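Local coordinates for macrophage migration inhibitory factor-like protein (Leishmania major, PDB 3FWT), which belongs to the macrophage migration inhibitory factor family, whose members form trimers of small alpha/beta subunits with two helices packed on a beta sheet, at residues S41-M46 with A102-K107. Residues are numbered along the deposited sequence; the frame is centred on the assembly and turned at random.
Sequences SAAYGM and AAAITK
Ala-43 and Ala-104 meet methyl to methyl, CB to CB at 3.7 Å, each pointing at the opposite helix. With such short side chains the two backbones can come together, and the CA atoms of this pair lie 6.6 Å apart. The tighter half of the contact is the buried one, on the sheet side. There the phenol of Tyr-44 reaches out from its helix, CG anti to the carbonyl carbon (chi1 -65°), and its hydroxyl end comes up against the CD1 methyl of Ile-105: Tyr-44 OH stands 3.2 Å from Ile-105 CD1, snug for an oxygen against a methyl. That methyl sits at the ring's edge, near its plane, and does not cover a face; Tyr-44 CZ is 4.3 Å from Ile-105 CD1. The hydroxyl is hydrogen-bonded to Thr-26 OG1, on strand 22-28. Away from the sheet the interface thins out: the alanine pair is partly exposed, and the exposed side chains of Met-46 and Lys-107 add nothing to the contact. Leu-40, earlier on helix 34-52, touches both Ala-104 and Ile-105 and extends the seam. The contact thus joins helices 34-52 and 92-109, which lie side by side on one face of the sheet in the MIF fold, with Tyr-44 resting on strands 60-64 and 79-85, and Ile-105 on Ala-79 and Ile-116.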
# COMPACT_ATOMS: atom_id res chain seq x y z
N SER A 41 -3.22 17.32 4.78
CA SER A 41 -4.12 16.69 5.79
C SER A 41 -5.45 17.50 5.98
O SER A 41 -6.57 16.94 5.97
CB SER A 41 -3.35 16.51 7.12
OG SER A 41 -2.41 15.44 6.86
N ALA A 42 -5.30 18.81 6.08
CA ALA A 42 -6.51 19.71 6.15
C ALA A 42 -7.41 19.53 4.98
O ALA A 42 -8.61 19.37 5.15
CB ALA A 42 -6.07 21.16 6.19
N ALA A 43 -6.85 19.55 3.76
CA ALA A 43 -7.67 19.38 2.55
C ALA A 43 -8.34 18.04 2.42
O ALA A 43 -9.57 18.00 2.24
CB ALA A 43 -6.85 19.76 1.25
N TYR A 44 -7.57 16.94 2.58
CA TYR A 44 -8.15 15.63 2.65
C TYR A 44 -9.30 15.51 3.66
O TYR A 44 -10.22 14.78 3.42
CB TYR A 44 -7.06 14.61 3.03
CG TYR A 44 -5.96 14.48 1.95
CD1 TYR A 44 -6.14 14.94 0.66
CD2 TYR A 44 -4.79 13.78 2.24
CE1 TYR A 44 -5.11 14.78 -0.34
CE2 TYR A 44 -3.81 13.60 1.34
CZ TYR A 44 -3.94 14.11 0.04
OH TYR A 44 -2.90 13.85 -0.86
N GLY A 45 -9.16 16.15 4.81
CA GLY A 45 -10.16 16.02 5.90
C GLY A 45 -11.47 16.61 5.42
O GLY A 45 -12.49 16.03 5.62
N MET A 46 -11.42 17.79 4.81
CA MET A 46 -12.59 18.42 4.25
C MET A 46 -13.23 17.57 3.17
O MET A 46 -14.43 17.36 3.16
CB MET A 46 -12.20 19.71 3.53
CG MET A 46 -12.34 20.99 4.29
SD MET A 46 -12.77 22.31 3.08
CE MET A 46 -11.36 22.28 1.93
N ALA A 102 -6.68 15.56 -6.30
CA ALA A 102 -5.71 15.95 -7.31
C ALA A 102 -5.46 17.46 -7.25
O ALA A 102 -4.31 17.86 -7.29
CB ALA A 102 -6.17 15.50 -8.69
N ALA A 103 -6.52 18.31 -7.12
CA ALA A 103 -6.31 19.76 -7.00
C ALA A 103 -5.44 20.12 -5.80
O ALA A 103 -4.55 20.96 -5.86
CB ALA A 103 -7.68 20.54 -6.91
N ALA A 104 -5.73 19.50 -4.66
CA ALA A 104 -4.94 19.74 -3.46
C ALA A 104 -3.49 19.36 -3.66
O ALA A 104 -2.61 20.08 -3.16
CB ALA A 104 -5.59 18.97 -2.16
N ILE A 105 -3.22 18.23 -4.35
CA ILE A 105 -1.79 17.81 -4.64
C ILE A 105 -1.12 18.79 -5.58
O ILE A 105 0.05 19.23 -5.40
CB ILE A 105 -1.73 16.42 -5.28
CG1 ILE A 105 -2.17 15.34 -4.29
CG2 ILE A 105 -0.32 16.12 -5.74
CD1 ILE A 105 -1.35 15.45 -3.11
N THR A 106 -1.88 19.20 -6.59
CA THR A 106 -1.27 20.20 -7.50
C THR A 106 -0.89 21.51 -6.80
O THR A 106 0.20 22.13 -6.99
CB THR A 106 -2.21 20.47 -8.71
OG1 THR A 106 -2.44 19.24 -9.43
CG2 THR A 106 -1.54 21.50 -9.63
N LYS A 107 -1.79 22.00 -5.97
CA LYS A 107 -1.50 23.22 -5.21
C LYS A 107 -0.33 23.07 -4.26
O LYS A 107 0.54 23.95 -4.17
CB LYS A 107 -2.74 23.64 -4.42
CG LYS A 107 -2.63 25.02 -3.63
CD LYS A 107 -3.95 25.22 -2.86
CE LYS A 107 -4.20 26.71 -2.59
NZ LYS A 107 -5.59 27.05 -3.05